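Long-range contact in putative uncharacterized protein (Leishmania major, PDB 3M3I), which is of unknown function but belongs to the DUF985 family of the cupin superfamily: residues L92-L98 and V130-V136. Numbering follows the deposited sequence.
Sequences LQLHVIL and VYRRVLV
Set two extended strands, 92-98 and 130-136, side by side and antiparallel, axes 4.6 Å apart at closest and their directions 153° apart, pairing Leu92 with Val136, Leu94 with Val134 and Val96 with Arg132 as hydrogen-bonded pairs. The ladder is tightest at Leu94 N to Val134 O (2.6 Å) and Val136 N to Leu92 O (2.7 Å). On the face toward strand 81-87, the m,t rotamer of Leu94 leans diagonally, so its CD1 meets Val136 CG2 at 3.5 Å, while Leu92 CB sits 4.1 Å from Val136 CB; Trp84 packs on Leu92 and Leu94, Tyr86 on Val136. The other face carries Gln93, His95, Ile97, Tyr131, Arg133 and Leu135. Here Tyr131 (chi1 t) reaches across: Tyr131 CD1 lies 4.3 Å from Ile97 CG1, and Tyr131 OH takes a weak hydrogen bond from His95 ND1 (2.9 Å), whereas His95 NE2 is hydrogen-bonded to Ser159 OG. Helix 203-209 packs on His95 and Tyr131. Strand 155-159 flanks 92-98, leaving 130-136 outermost: an antiparallel hairpin-like pair at the margin of one sheet, consistent with the cupin beta-barrel.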
ATOM      1  N   LEU A  92      13.143  -5.822   2.957  1.00 62.78           N
ATOM      2  CA  LEU A  92      12.540  -6.471   4.100  1.00 62.42           C
ATOM      3  C   LEU A  92      12.354  -7.948   3.739  1.00 62.24           C
ATOM      4  O   LEU A  92      11.701  -8.270   2.734  1.00 61.85           O
ATOM      5  CB  LEU A  92      11.183  -5.828   4.368  1.00 61.84           C
ATOM      6  CG  LEU A  92      10.553  -5.952   5.749  1.00 62.45           C
ATOM      7  CD1 LEU A  92      10.922  -4.755   6.603  1.00 63.66           C
ATOM      8  CD2 LEU A  92       9.053  -6.032   5.604  1.00 62.33           C
ATOM      9  N   GLN A  93      12.930  -8.843   4.531  1.00 62.98           N
ATOM     10  CA  GLN A  93      12.750 -10.261   4.300  1.00 63.01           C
ATOM     11  C   GLN A  93      11.546 -10.741   5.080  1.00 62.27           C
ATOM     12  O   GLN A  93      11.516 -10.665   6.311  1.00 62.90           O
ATOM     13  CB  GLN A  93      13.989 -11.057   4.683  1.00 64.76           C
ATOM     14  CG  GLN A  93      13.900 -12.500   4.244  1.00 65.15           C
ATOM     15  CD  GLN A  93      15.137 -13.299   4.554  1.00 67.55           C
ATOM     16  OE1 GLN A  93      16.247 -12.791   4.513  1.00 69.37           O
ATOM     17  NE2 GLN A  93      14.948 -14.570   4.845  1.00 67.99           N
ATOM     18  N   LEU A  94      10.549 -11.209   4.339  1.00 61.56           N
ATOM     19  CA  LEU A  94       9.320 -11.718   4.890  1.00 61.33           C
ATOM     20  C   LEU A  94       9.459 -13.228   4.957  1.00 61.63           C
ATOM     21  O   LEU A  94       9.867 -13.862   3.980  1.00 61.88           O
ATOM     22  CB  LEU A  94       8.131 -11.356   3.997  1.00 61.09           C
ATOM     23  CG  LEU A  94       7.450 -10.016   4.208  1.00 61.31           C
ATOM     24  CD1 LEU A  94       6.522  -9.709   3.046  1.00 61.75           C
ATOM     25  CD2 LEU A  94       6.666 -10.075   5.515  1.00 62.16           C
ATOM     26  N   HIS A  95       9.113 -13.791   6.105  1.00 62.09           N
ATOM     27  CA  HIS A  95       9.173 -15.224   6.339  1.00 62.56           C
ATOM     28  C   HIS A  95       7.741 -15.704   6.443  1.00 62.49           C
ATOM     29  O   HIS A  95       7.117 -15.521   7.483  1.00 63.25           O
ATOM     30  CB  HIS A  95       9.923 -15.512   7.647  1.00 63.91           C
ATOM     31  CG  HIS A  95      11.322 -14.974   7.676  1.00 64.76           C
ATOM     32  ND1 HIS A  95      12.431 -15.784   7.791  1.00 66.31           N
ATOM     33  CD2 HIS A  95      11.787 -13.704   7.615  1.00 64.74           C
ATOM     34  CE1 HIS A  95      13.517 -15.034   7.800  1.00 67.42           C
ATOM     35  NE2 HIS A  95      13.153 -13.770   7.685  1.00 66.32           N
ATOM     36  N   VAL A  96       7.222 -16.316   5.392  1.00 62.24           N
ATOM     37  CA  VAL A  96       5.796 -16.637   5.304  1.00 62.66           C
ATOM     38  C   VAL A  96       5.557 -18.151   5.288  1.00 63.17           C
ATOM     39  O   VAL A  96       5.958 -18.827   4.347  1.00 63.29           O
ATOM     40  CB  VAL A  96       5.176 -16.021   4.018  1.00 62.78           C
ATOM     41  CG1 VAL A  96       3.688 -16.289   3.948  1.00 64.01           C
ATOM     42  CG2 VAL A  96       5.434 -14.521   3.953  1.00 62.38           C
ATOM     43  N   ILE A  97       4.909 -18.688   6.319  1.00 63.94           N
ATOM     44  CA  ILE A  97       4.454 -20.073   6.277  1.00 64.61           C
ATOM     45  C   ILE A  97       2.969 -20.036   5.913  1.00 65.63           C
ATOM     46  O   ILE A  97       2.166 -19.516   6.666  1.00 66.68           O
ATOM     47  CB  ILE A  97       4.645 -20.816   7.615  1.00 65.46           C
ATOM     48  CG1 ILE A  97       6.066 -20.630   8.163  1.00 65.34           C
ATOM     49  CG2 ILE A  97       4.332 -22.294   7.423  1.00 66.08           C
ATOM     50  CD1 ILE A  97       6.193 -20.855   9.666  1.00 66.98           C
ATOM     51  N   LEU A  98       2.611 -20.554   4.746  1.00 66.03           N
ATOM     52  CA  LEU A  98       1.232 -20.467   4.264  1.00 67.71           C
ATOM     53  C   LEU A  98       0.411 -21.575   4.879  1.00 69.13           C
ATOM     54  O   LEU A  98       0.922 -22.659   5.070  1.00 68.74           O
ATOM     55  CB  LEU A  98       1.180 -20.604   2.740  1.00 68.45           C
ATOM     56  CG  LEU A  98       2.052 -19.678   1.895  1.00 67.62           C
ATOM     57  CD1 LEU A  98       2.055 -20.181   0.451  1.00 69.34           C
ATOM     58  CD2 LEU A  98       1.567 -18.231   1.956  1.00 67.75           C
ATOM     59  N   VAL A 130       4.213 -25.054   3.328  1.00 97.66           N
ATOM     60  CA  VAL A 130       5.010 -24.278   2.379  1.00 99.02           C
ATOM     61  C   VAL A 130       5.627 -23.019   2.994  1.00 92.88           C
ATOM     62  O   VAL A 130       4.937 -22.046   3.267  1.00 87.40           O
ATOM     63  CB  VAL A 130       4.180 -23.910   1.118  1.00101.84           C
ATOM     64  CG1 VAL A 130       4.979 -23.024   0.172  1.00103.85           C
ATOM     65  CG2 VAL A 130       3.742 -25.176   0.388  1.00110.75           C
ATOM     66  N   TYR A 131       6.944 -23.046   3.179  1.00 95.14           N
ATOM     67  CA  TYR A 131       7.693 -21.880   3.626  1.00 91.81           C
ATOM     68  C   TYR A 131       8.156 -21.071   2.412  1.00 94.34           C
ATOM     69  O   TYR A 131       8.736 -21.617   1.462  1.00101.11           O
ATOM     70  CB  TYR A 131       8.892 -22.311   4.480  1.00 94.60           C
ATOM     71  CG  TYR A 131       9.814 -21.183   4.902  1.00 93.67           C
ATOM     72  CD1 TYR A 131       9.317 -19.975   5.374  1.00 88.24           C
ATOM     73  CD2 TYR A 131      11.187 -21.337   4.849  1.00 99.52           C
ATOM     74  CE1 TYR A 131      10.162 -18.949   5.756  1.00 88.92           C
ATOM     75  CE2 TYR A 131      12.036 -20.316   5.234  1.00100.13           C
ATOM     76  CZ  TYR A 131      11.516 -19.125   5.684  1.00 94.92           C
ATOM     77  OH  TYR A 131      12.374 -18.122   6.065  1.00 97.03           O
ATOM     78  N   ARG A 132       7.885 -19.769   2.445  1.00 89.96           N
ATOM     79  CA  ARG A 132       8.279 -18.865   1.377  1.00 92.59           C
ATOM     80  C   ARG A 132       9.047 -17.684   1.940  1.00 90.64           C
ATOM     81  O   ARG A 132       8.539 -16.955   2.795  1.00 85.44           O
ATOM     82  CB  ARG A 132       7.049 -18.385   0.611  1.00 91.34           C
ATOM     83  CG  ARG A 132       6.353 -19.511  -0.151  1.00 96.00           C
ATOM     84  CD  ARG A 132       5.835 -19.036  -1.491  1.00100.69           C
ATOM     85  NE  ARG A 132       5.055 -20.050  -2.198  1.00106.64           N
ATOM     86  CZ  ARG A 132       5.567 -21.091  -2.857  1.00115.05           C
ATOM     87  NH1 ARG A 132       6.878 -21.307  -2.895  1.00118.25           N
ATOM     88  NH2 ARG A 132       4.755 -21.939  -3.471  1.00121.49           N
ATOM     89  N   ARG A 133      10.279 -17.520   1.465  1.00 96.12           N
ATOM     90  CA  ARG A 133      11.091 -16.352   1.772  1.00 96.57           C
ATOM     91  C   ARG A 133      10.857 -15.317   0.674  1.00 98.03           C
ATOM     92  O   ARG A 133      11.065 -15.595  -0.505  1.00103.64           O
ATOM     93  CB  ARG A 133      12.571 -16.746   1.860  1.00103.16           C
ATOM     94  CG  ARG A 133      13.563 -15.583   2.007  1.00106.25           C
ATOM     95  CD  ARG A 133      15.000 -16.109   2.096  1.00114.05           C
ATOM     96  NE  ARG A 133      15.997 -15.056   1.901  1.00119.38           N
ATOM     97  CZ  ARG A 133      16.345 -14.542   0.719  1.00124.25           C
ATOM     98  NH1 ARG A 133      15.780 -14.973  -0.406  1.00124.97           N
ATOM     99  NH2 ARG A 133      17.264 -13.581   0.661  1.00129.72           N
ATOM    100  N   VAL A 134      10.405 -14.131   1.067  1.00 94.12           N
ATOM    101  CA  VAL A 134      10.138 -13.052   0.122  1.00 95.92           C
ATOM    102  C   VAL A 134      10.895 -11.803   0.550  1.00 97.37           C
ATOM    103  O   VAL A 134      10.856 -11.422   1.717  1.00 94.12           O
ATOM    104  CB  VAL A 134       8.631 -12.760   0.050  1.00 91.10           C
ATOM    105  CG1 VAL A 134       8.332 -11.605  -0.885  1.00 93.87           C
ATOM    106  CG2 VAL A 134       7.880 -14.005  -0.387  1.00 91.23           C
ATOM    107  N   LEU A 135      11.604 -11.186  -0.393  1.00 63.69           N
ATOM    108  CA  LEU A 135      12.259  -9.901  -0.157  1.00 63.54           C
ATOM    109  C   LEU A 135      11.369  -8.801  -0.692  1.00 61.72           C
ATOM    110  O   LEU A 135      11.148  -8.746  -1.869  1.00 60.65           O
ATOM    111  CB  LEU A 135      13.608  -9.837  -0.861  1.00 64.33           C
ATOM    112  CG  LEU A 135      14.723 -10.720  -0.297  1.00 66.87           C
ATOM    113  CD1 LEU A 135      15.811 -10.945  -1.338  1.00 67.62           C
ATOM    114  CD2 LEU A 135      15.297 -10.110   0.951  1.00 69.13           C
ATOM    115  N   VAL A 136      10.848  -7.942   0.179  1.00 61.84           N
ATOM    116  CA  VAL A 136      10.120  -6.734  -0.230  1.00 60.72           C
ATOM    117  C   VAL A 136      11.153  -5.631  -0.400  1.00 61.63           C
ATOM    118  O   VAL A 136      11.818  -5.252   0.564  1.00 63.51           O
ATOM    119  CB  VAL A 136       9.070  -6.326   0.842  1.00 61.05           C
ATOM    120  CG1 VAL A 136       8.469  -4.926   0.544  1.00 60.54           C
ATOM    121  CG2 VAL A 136       7.984  -7.374   0.919  1.00 60.97           C
TER